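Uncharacterized protein (Bacteroides fragilis, PDB 3MSW) is of unknown function but is probably exported, and folds as a single-layer antiparallel beta-sheet of successive beta-hairpins. Local coordinates at residues A[110-116]-A[128-134]; A[37-42]-A[54-59]. All blocks are in the same frame, centred on the assembly; numbering follows the deposited sequence. Where two conformers were deposited one is given.

Interaction 1: A[110-116]-A[128-134]. With PGR (R-1,2-propanediol), chain E.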
ATOM      1  N   GLN A 110      -3.319 -21.538   4.616  1.00 23.62           N
ATOM      2  CA  GLN A 110      -3.254 -21.238   6.046  1.00 23.63           C
ATOM      3  C   GLN A 110      -1.921 -20.476   6.258  1.00 27.18           C
ATOM      4  O   GLN A 110      -0.881 -20.948   5.803  1.00 26.70           O
ATOM      5  CB  GLN A 110      -3.253 -22.556   6.853  1.00 25.73           C
ATOM      6  CG  GLN A 110      -2.685 -22.435   8.281  1.00 22.72           C
ATOM      7  CD  GLN A 110      -3.519 -21.559   9.198  1.00 30.41           C
ATOM      8  OE1 GLN A 110      -4.706 -21.774   9.381  1.00 26.97           O
ATOM      9  NE2 GLN A 110      -2.895 -20.629   9.871  1.00 28.40           N
ATOM     10  N   LEU A 111      -1.937 -19.314   6.942  1.00 24.16           N
ATOM     11  CA  LEU A 111      -0.699 -18.603   7.206  1.00 23.26           C
ATOM     12  C   LEU A 111       0.208 -19.440   8.117  1.00 28.75           C
ATOM     13  O   LEU A 111      -0.264 -19.932   9.136  1.00 29.13           O
ATOM     14  CB  LEU A 111      -1.007 -17.262   7.894  1.00 22.45           C
ATOM     15  CG  LEU A 111       0.195 -16.337   8.095  1.00 26.59           C
ATOM     16  CD1 LEU A 111       0.747 -15.826   6.727  1.00 23.77           C
ATOM     17  CD2 LEU A 111      -0.170 -15.180   9.037  1.00 26.89           C
ATOM     18  N   ILE A 112       1.493 -19.611   7.735  1.00 25.97           N
ATOM     19  CA  ILE A 112       2.483 -20.319   8.555  1.00 26.30           C
ATOM     20  C   ILE A 112       3.247 -19.268   9.347  1.00 29.76           C
ATOM     21  O   ILE A 112       3.382 -19.408  10.567  1.00 30.06           O
ATOM     22  CB  ILE A 112       3.492 -21.192   7.745  1.00 29.68           C
ATOM     23  CG1 ILE A 112       2.804 -22.331   6.963  1.00 29.05           C
ATOM     24  CG2 ILE A 112       4.565 -21.776   8.700  1.00 32.78           C
ATOM     25  CD1 ILE A 112       3.736 -23.003   5.941  1.00 30.96           C
ATOM     26  N   ALA A 113       3.816 -18.255   8.635  1.00 26.32           N
ATOM     27  CA  ALA A 113       4.649 -17.210   9.240  1.00 25.71           C
ATOM     28  C   ALA A 113       4.550 -15.877   8.550  1.00 29.26           C
ATOM     29  O   ALA A 113       4.325 -15.790   7.338  1.00 27.59           O
ATOM     30  CB  ALA A 113       6.100 -17.658   9.262  1.00 26.78           C
ATOM     31  N   GLN A 114       4.750 -14.817   9.329  1.00 26.48           N
ATOM     32  CA  GLN A 114       4.771 -13.465   8.786  1.00 25.03           C
ATOM     33  C   GLN A 114       5.991 -12.753   9.313  1.00 26.68           C
ATOM     34  O   GLN A 114       6.394 -12.985  10.450  1.00 27.50           O
ATOM     35  CB  GLN A 114       3.458 -12.709   9.057  1.00 25.96           C
ATOM     36  CG  GLN A 114       3.168 -12.428  10.524  1.00 31.75           C
ATOM     37  CD  GLN A 114       1.716 -12.074  10.744  1.00 48.02           C
ATOM     38  OE1 GLN A 114       1.012 -12.713  11.523  1.00 43.13           O
ATOM     39  NE2 GLN A 114       1.244 -11.036  10.083  1.00 40.71           N
ATOM     40  N   TYR A 115       6.608 -11.939   8.459  1.00 22.95           N
ATOM     41  CA  TYR A 115       7.817 -11.187   8.727  1.00 22.74           C
ATOM     42  C   TYR A 115       7.614  -9.742   8.299  1.00 26.08           C
ATOM     43  O   TYR A 115       6.993  -9.488   7.251  1.00 25.92           O
ATOM     44  CB  TYR A 115       9.011 -11.775   7.940  1.00 23.80           C
ATOM     45  CG  TYR A 115       9.288 -13.230   8.214  1.00 26.42           C
ATOM     46  CD1 TYR A 115       8.656 -14.234   7.478  1.00 28.46           C
ATOM     47  CD2 TYR A 115      10.256 -13.611   9.136  1.00 27.15           C
ATOM     48  CE1 TYR A 115       8.915 -15.582   7.727  1.00 29.36           C
ATOM     49  CE2 TYR A 115      10.521 -14.953   9.395  1.00 28.14           C
ATOM     50  CZ  TYR A 115       9.856 -15.935   8.681  1.00 36.08           C
ATOM     51  OH  TYR A 115      10.127 -17.255   8.945  1.00 40.31           O
ATOM     52  N   ALA A 116       8.179  -8.802   9.069  1.00 22.10           N
ATOM     53  CA  ALA A 116       8.133  -7.352   8.738  1.00 22.28           C
ATOM     54  C   ALA A 116       9.534  -6.809   8.925  1.00 25.47           C
ATOM     55  O   ALA A 116      10.233  -7.221   9.861  1.00 25.88           O
ATOM     56  CB  ALA A 116       7.184  -6.610   9.671  1.00 23.33           C
ATOM     57  N   LEU A 128      15.022  -6.654  10.721  1.00 25.22           N
ATOM     58  CA  LEU A 128      13.853  -7.432  11.084  1.00 24.11           C
ATOM     59  C   LEU A 128      13.112  -6.746  12.244  1.00 28.38           C
ATOM     60  O   LEU A 128      13.720  -6.449  13.252  1.00 28.57           O
ATOM     61  CB  LEU A 128      14.254  -8.874  11.477  1.00 23.50           C
ATOM     62  CG  LEU A 128      13.120  -9.776  11.892  1.00 26.65           C
ATOM     63  CD1 LEU A 128      12.280 -10.203  10.674  1.00 26.76           C
ATOM     64  CD2 LEU A 128      13.664 -11.035  12.610  1.00 25.95           C
ATOM     65  N   GLU A 129      11.789  -6.548  12.096  1.00 26.26           N
ATOM     66  CA  GLU A 129      10.949  -5.897  13.108  1.00 26.83           C
ATOM     67  C   GLU A 129       9.971  -6.874  13.721  1.00 30.70           C
ATOM     68  O   GLU A 129       9.598  -6.721  14.881  1.00 30.16           O
ATOM     69  CB  GLU A 129      10.174  -4.713  12.481  1.00 27.20           C
ATOM     70  CG  GLU A 129      11.072  -3.636  11.900  1.00 33.78           C
ATOM     71  CD  GLU A 129      11.628  -2.649  12.897  1.00 57.26           C
ATOM     72  OE1 GLU A 129      10.827  -1.888  13.483  1.00 72.11           O
ATOM     73  OE2 GLU A 129      12.869  -2.598  13.051  1.00 44.28           O
ATOM     74  N   LYS A 130       9.524  -7.858  12.932  1.00 26.85           N
ATOM     75  CA  LYS A 130       8.574  -8.854  13.383  1.00 27.29           C
ATOM     76  C   LYS A 130       8.761 -10.165  12.640  1.00 29.40           C
ATOM     77  O   LYS A 130       9.077 -10.154  11.455  1.00 28.25           O
ATOM     78  CB  LYS A 130       7.130  -8.331  13.253  1.00 30.10           C
ATOM     79  CG  LYS A 130       6.069  -9.262  13.844  1.00 47.82           C
ATOM     80  CD  LYS A 130       4.678  -8.671  13.739  1.00 57.72           C
ATOM     81  CE  LYS A 130       3.603  -9.717  13.880  1.00 59.69           C
ATOM     82  NZ  LYS A 130       2.253  -9.124  13.687  1.00 67.76           N
ATOM     83  N   ASP A 131       8.668 -11.290  13.374  1.00 24.69           N
ATOM     84  CA  ASP A 131       8.692 -12.657  12.832  1.00 24.17           C
ATOM     85  C   ASP A 131       7.850 -13.517  13.745  1.00 31.50           C
ATOM     86  O   ASP A 131       8.200 -13.689  14.921  1.00 32.20           O
ATOM     87  CB  ASP A 131      10.119 -13.226  12.667  1.00 25.18           C
ATOM     88  CG  ASP A 131      10.857 -13.529  13.946  1.00 31.54           C
ATOM     89  OD1 ASP A 131      11.156 -12.565  14.715  1.00 29.51           O
ATOM     90  OD2 ASP A 131      11.172 -14.720  14.175  1.00 28.28           O
ATOM     91  N   ALA A 132       6.733 -14.054  13.242  1.00 27.24           N
ATOM     92  CA  ALA A 132       5.891 -14.877  14.112  1.00 28.17           C
ATOM     93  C   ALA A 132       5.205 -15.978  13.350  1.00 32.65           C
ATOM     94  O   ALA A 132       4.737 -15.774  12.219  1.00 29.39           O
ATOM     95  CB  ALA A 132       4.853 -14.006  14.822  1.00 28.88           C
ATOM     96  N   LEU A 133       5.162 -17.154  13.971  1.00 29.98           N
ATOM     97  CA  LEU A 133       4.442 -18.303  13.458  1.00 31.37           C
ATOM     98  C   LEU A 133       3.014 -18.166  13.983  1.00 37.67           C
ATOM     99  O   LEU A 133       2.795 -17.541  15.026  1.00 38.22           O
ATOM    100  CB  LEU A 133       5.034 -19.612  13.996  1.00 32.05           C
ATOM    101  CG  LEU A 133       6.351 -20.136  13.403  1.00 36.78           C
ATOM    102  CD1 LEU A 133       6.905 -21.302  14.271  1.00 36.59           C
ATOM    103  CD2 LEU A 133       6.151 -20.680  11.985  1.00 35.75           C
ATOM    104  N   THR A 134       2.045 -18.731  13.267  1.00 33.59           N
ATOM    105  CA  THR A 134       0.662 -18.736  13.738  1.00 33.38           C
ATOM    106  C   THR A 134       0.518 -19.867  14.784  1.00 38.63           C
ATOM    107  O   THR A 134       1.285 -20.852  14.707  1.00 37.52           O
ATOM    108  CB  THR A 134      -0.278 -19.010  12.578  1.00 36.99           C
ATOM    109  OG1 THR A 134       0.154 -20.207  11.932  1.00 34.10           O
ATOM    110  CG2 THR A 134      -0.376 -17.814  11.613  1.00 33.23           C
TER
HETATM  111  C1  PGR E   4       5.378 -17.480  17.208  1.00 43.77           C
HETATM  112  C2  PGR E   4       5.505 -16.820  18.587  1.00 46.61           C
HETATM  113  C3  PGR E   4       4.977 -15.357  18.528  1.00 43.68           C
HETATM  114  O1  PGR E   4       6.623 -17.368  16.517  1.00 37.29           O
HETATM  115  O2  PGR E   4       4.743 -17.618  19.513  1.00 49.84           O
HETATM  116  O   HOH W   1       1.943 -15.188  12.110  1.00 47.64           O
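T134 and L111 meet at the open end of the last beta-hairpin of a single-layer antiparallel sheet, where strand 111-120 pairs with the outermost strand 125-133. T134 CB is directed toward the facing strand, and both branches are engaged. Its OG1, set between the backbone N and the carbonyl carbon (chi1 53°), donates to L111 O at 2.8 Å, while CG2 packs against L111 CD2. Q110, bent at CG, approaches from the opposite direction and brings NE2 to the same carbonyl, which thus accepts two side-chain donors.

I112, whose CB points away from the partner strand, still lays CG2 alongside L133 CD2 at 3.8 Å, the two side chains pointing the same way. On the face carrying A113, Y115, D131 and L133, the Y115 ring and the D131 side chain converge at a slant, with D131 CB 3.6 Å from Y115 CD2 and the carboxylate and ring planes turned only 16° apart. L128 CD1 comes to the edge of this ring. The other face presents Q114, A116, K130 and A132; there a water donates to both Q114 OE1 and A132 O, tying the amide to the partner strand.

I104 of strand 94-105 faces I112 and A113 in one classic beta bulge, and A116 faces E129 and K130 in another. In the latter, both amides reach A116 O from the same face of its carbonyl plane. Along the outer side of strand 125-133, L133 N makes an almost straight 2.9 Å hydrogen bond (178°) to O1 of a propanediol probably from the crystallisation liquor.

Interaction 2: A[37-42]-A[54-59]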
ATOM      1  N   PRO A  37     -11.133  15.688  -2.807  1.00 34.28           N
ATOM      2  CA  PRO A  37     -10.160  14.590  -2.975  1.00 32.78           C
ATOM      3  C   PRO A  37      -9.047  14.680  -1.953  1.00 33.91           C
ATOM      4  O   PRO A  37      -8.633  15.776  -1.566  1.00 33.19           O
ATOM      5  CB  PRO A  37      -9.639  14.755  -4.406  1.00 34.79           C
ATOM      6  CG  PRO A  37      -9.975  16.138  -4.802  1.00 41.15           C
ATOM      7  CD  PRO A  37     -11.106  16.631  -3.945  1.00 37.57           C
ATOM      8  N   VAL A  38      -8.619  13.528  -1.457  1.00 29.11           N
ATOM      9  CA  VAL A  38      -7.576  13.443  -0.442  1.00 29.98           C
ATOM     10  C   VAL A  38      -6.460  12.528  -0.928  1.00 31.22           C
ATOM     11  O   VAL A  38      -5.274  12.852  -0.793  1.00 28.57           O
ATOM     12  CB  VAL A  38      -8.181  12.958   0.930  1.00 36.51           C
ATOM     13  CG1 VAL A  38      -7.090  12.605   1.933  1.00 37.70           C
ATOM     14  CG2 VAL A  38      -9.107  14.019   1.531  1.00 38.14           C
ATOM     15  N   LYS A  39      -6.843  11.356  -1.468  1.00 26.51           N
ATOM     16  CA  LYS A  39      -5.878  10.347  -1.846  1.00 25.63           C
ATOM     17  C   LYS A  39      -6.369   9.608  -3.060  1.00 28.75           C
ATOM     18  O   LYS A  39      -7.579   9.542  -3.307  1.00 27.21           O
ATOM     19  CB  LYS A  39      -5.718   9.348  -0.655  1.00 29.83           C
ATOM     20  CG  LYS A  39      -4.282   8.927  -0.324  1.00 39.70           C
ATOM     21  CD  LYS A  39      -3.484  10.076   0.309  1.00 40.48           C
ATOM     22  CE  LYS A  39      -3.079   9.830   1.740  1.00 41.05           C
ATOM     23  NZ  LYS A  39      -2.262  10.957   2.220  1.00 40.64           N
HETATM   24  N   MSE A  40      -5.433   9.087  -3.848  1.00 25.78           N
HETATM   25  CA  MSE A  40      -5.764   8.246  -4.996  1.00 24.20           C
HETATM   26  C   MSE A  40      -4.790   7.088  -5.143  1.00 29.81           C
HETATM   27  O   MSE A  40      -3.571   7.282  -5.108  1.00 29.16           O
HETATM   28  CB  MSE A  40      -5.870   9.037  -6.281  1.00 25.82           C
HETATM   29  CG  MSE A  40      -6.327   8.147  -7.465  1.00 30.70           C
HETATM   30 SE   MSE A  40      -6.641   9.275  -8.877  0.75 37.75          SE
HETATM   31  CE  MSE A  40      -4.780   9.838  -9.252  1.00 35.11           C
ATOM     32  N   TYR A  41      -5.341   5.880  -5.330  1.00 27.25           N
ATOM     33  CA  TYR A  41      -4.537   4.682  -5.546  1.00 25.22           C
ATOM     34  C   TYR A  41      -4.764   4.208  -6.953  1.00 25.23           C
ATOM     35  O   TYR A  41      -5.916   4.090  -7.387  1.00 23.35           O
ATOM     36  CB  TYR A  41      -4.921   3.558  -4.577  1.00 26.85           C
ATOM     37  CG  TYR A  41      -4.999   3.961  -3.120  1.00 30.98           C
ATOM     38  CD1 TYR A  41      -3.947   4.631  -2.504  1.00 33.81           C
ATOM     39  CD2 TYR A  41      -6.078   3.580  -2.331  1.00 32.94           C
ATOM     40  CE1 TYR A  41      -3.991   4.961  -1.148  1.00 36.27           C
ATOM     41  CE2 TYR A  41      -6.141   3.918  -0.975  1.00 34.53           C
ATOM     42  CZ  TYR A  41      -5.093   4.608  -0.389  1.00 41.97           C
ATOM     43  OH  TYR A  41      -5.143   4.946   0.940  1.00 42.11           O
ATOM     44  N   LYS A  42      -3.668   3.929  -7.652  1.00 21.06           N
ATOM     45  CA  LYS A  42      -3.681   3.387  -9.013  0.50 21.09           C
ATOM     46  C   LYS A  42      -3.074   1.992  -8.960  1.00 25.91           C
ATOM     47  O   LYS A  42      -1.997   1.819  -8.395  1.00 26.12           O
ATOM     48  CB  LYS A  42      -2.879   4.282  -9.974  0.50 23.42           C
ATOM     49  CG  LYS A  42      -3.465   5.689 -10.157  0.50 27.55           C
ATOM     50  CD  LYS A  42      -4.667   5.675 -11.106  0.50 32.92           C
ATOM     51  CE  LYS A  42      -5.171   7.061 -11.390  0.50 39.22           C
ATOM     52  NZ  LYS A  42      -6.584   7.057 -11.846  0.50 50.92           N
ATOM     53  N   LYS A  54       0.841  -0.894  -6.638  1.00 22.68           N
ATOM     54  CA  LYS A  54      -0.104   0.094  -6.171  1.00 22.93           C
ATOM     55  C   LYS A  54       0.654   1.391  -5.986  1.00 26.35           C
ATOM     56  O   LYS A  54       1.611   1.427  -5.223  1.00 26.60           O
ATOM     57  CB  LYS A  54      -0.726  -0.335  -4.849  1.00 25.29           C
ATOM     58  CG  LYS A  54      -1.663   0.736  -4.275  1.00 25.12           C
ATOM     59  CD  LYS A  54      -2.241   0.231  -2.960  1.00 32.76           C
ATOM     60  CE  LYS A  54      -2.399   1.300  -1.937  1.00 30.45           C
ATOM     61  NZ  LYS A  54      -2.978   0.748  -0.686  1.00 43.04           N
ATOM     62  N   SER A  55       0.265   2.439  -6.722  1.00 23.44           N
ATOM     63  CA  SER A  55       0.880   3.750  -6.584  1.00 23.29           C
ATOM     64  C   SER A  55      -0.108   4.639  -5.850  1.00 26.80           C
ATOM     65  O   SER A  55      -1.281   4.695  -6.221  1.00 27.48           O
ATOM     66  CB  SER A  55       1.216   4.320  -7.961  1.00 26.93           C
ATOM     67  OG  SER A  55       2.181   3.487  -8.581  1.00 31.99           O
ATOM     68  N   THR A  56       0.366   5.367  -4.825  1.00 23.25           N
ATOM     69  CA  THR A  56      -0.459   6.249  -4.006  1.00 22.20           C
ATOM     70  C   THR A  56      -0.119   7.722  -4.269  1.00 26.06           C
ATOM     71  O   THR A  56       1.058   8.102  -4.310  1.00 24.45           O
ATOM     72  CB  THR A  56      -0.225   5.868  -2.519  1.00 29.29           C
ATOM     73  OG1 THR A  56      -0.578   4.500  -2.322  1.00 32.14           O
ATOM     74  CG2 THR A  56      -0.981   6.723  -1.569  1.00 29.93           C
ATOM     75  N   TYR A  57      -1.161   8.556  -4.390  1.00 24.19           N
ATOM     76  CA  TYR A  57      -1.040   9.988  -4.653  1.00 24.02           C
ATOM     77  C   TYR A  57      -1.803  10.727  -3.593  1.00 28.18           C
ATOM     78  O   TYR A  57      -2.851  10.262  -3.136  1.00 26.31           O
ATOM     79  CB  TYR A  57      -1.560  10.371  -6.069  1.00 25.21           C
ATOM     80  CG  TYR A  57      -0.839   9.615  -7.162  1.00 25.77           C
ATOM     81  CD1 TYR A  57       0.332  10.114  -7.723  1.00 27.69           C
ATOM     82  CD2 TYR A  57      -1.275   8.354  -7.571  1.00 25.75           C
ATOM     83  CE1 TYR A  57       1.067   9.369  -8.644  1.00 28.63           C
ATOM     84  CE2 TYR A  57      -0.569   7.620  -8.526  1.00 26.05           C
ATOM     85  CZ  TYR A  57       0.605   8.130  -9.052  1.00 32.02           C
ATOM     86  OH  TYR A  57       1.318   7.402  -9.968  1.00 36.83           O
ATOM     87  N   ALA A  58      -1.258  11.875  -3.180  1.00 26.53           N
ATOM     88  CA  ALA A  58      -1.894  12.706  -2.176  1.00 25.80           C
ATOM     89  C   ALA A  58      -2.296  14.013  -2.871  1.00 29.78           C
ATOM     90  O   ALA A  58      -1.569  14.505  -3.748  1.00 27.97           O
ATOM     91  CB  ALA A  58      -0.912  12.984  -1.042  1.00 27.03           C
ATOM     92  N   TRP A  59      -3.457  14.568  -2.491  1.00 28.79           N
ATOM     93  CA  TRP A  59      -3.918  15.839  -3.047  1.00 30.23           C
ATOM     94  C   TRP A  59      -3.107  16.978  -2.471  1.00 34.95           C
ATOM     95  O   TRP A  59      -3.074  17.165  -1.244  1.00 35.35           O
ATOM     96  CB  TRP A  59      -5.412  16.080  -2.792  1.00 29.53           C
ATOM     97  CG  TRP A  59      -5.955  17.250  -3.574  1.00 31.91           C
ATOM     98  CD1 TRP A  59      -6.311  18.474  -3.080  1.00 35.67           C
ATOM     99  CD2 TRP A  59      -6.167  17.312  -4.996  1.00 32.16           C
ATOM    100  NE1 TRP A  59      -6.755  19.287  -4.102  1.00 36.06           N
ATOM    101  CE2 TRP A  59      -6.694  18.591  -5.286  1.00 37.45           C
ATOM    102  CE3 TRP A  59      -5.985  16.398  -6.052  1.00 33.43           C
ATOM    103  CZ2 TRP A  59      -7.054  18.979  -6.586  1.00 37.32           C
ATOM    104  CZ3 TRP A  59      -6.312  16.796  -7.344  1.00 35.75           C
ATOM    105  CH2 TRP A  59      -6.823  18.080  -7.600  1.00 37.13           C
TER
HETATM  106  O   HOH W   2       0.652   1.475 -10.101  1.00 27.63           O
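Y41 and K54 make a cation-pi contact between segments 37-42 and 54-59. The two side chains run alongside each other, pointing the same way, and K54 NZ stands 4.2 Å from the centroid of the Y41 ring, only 4° off its normal. K54 CE adds a CH-pi contact on the same ring, displaced toward the rim. T56 takes the edge instead: its CB lies in the ring plane and its CG2 is 3.5 Å from Y41 CE1. A second CH-pi contact lies at the other end of the two segments, with P37 CG over the centre of the six-membered ring of W59, 4.1 Å from the centroid; that indole also meets W66 edge-to-face.

On the face of M40, K42, S55 and Y57, selenomethionine M40 extends with CG opposite the backbone N (chi1 -176°) and bends at its last torsion, which brings CE to Y57 CD2 in an apolar contact. In one of its two conformers K42 crosses the Y57 side chain at about a right angle.

Among the polar groups, K39 NZ forms a salt bridge with E69 and S55 OG a hydrogen bond with R71, both on strand 65-77. A water lies between S55 OG and K42 O. On its other side, strand 35-46 has a classic beta bulge against strand 18-27, where V38 and K39 both face I24. Five backbone hydrogen bonds join the two segments. Hydrogen-bonded pairs (M40 with Y57, K42 with S55) alternate with non-hydrogen-bonded ones (K39 with A58, Y41 with T56), as in any antiparallel beta-hairpin; this one is an interior hairpin of the sheet.

In the fold
Interactions 1 and 2 each join the two strands of a beta-hairpin, and both belong to the same antiparallel sheet, whose strands follow one another in chain order. Their centres are 29 Å apart on opposite sides of the chain's centre, and their nearest atoms are about 16 Å from each other, without touching. Segments 37-42 and 54-59 lie on interior strands, flanked by strands 18-27 and 65-77. Interaction 1 instead includes edge strand 125-133, and its propanediol binds there; a second propanediol lies close to the D131 side chain. Two such hairpins recurring along one sheet are consistent with its evolution from beta-hairpin repeats.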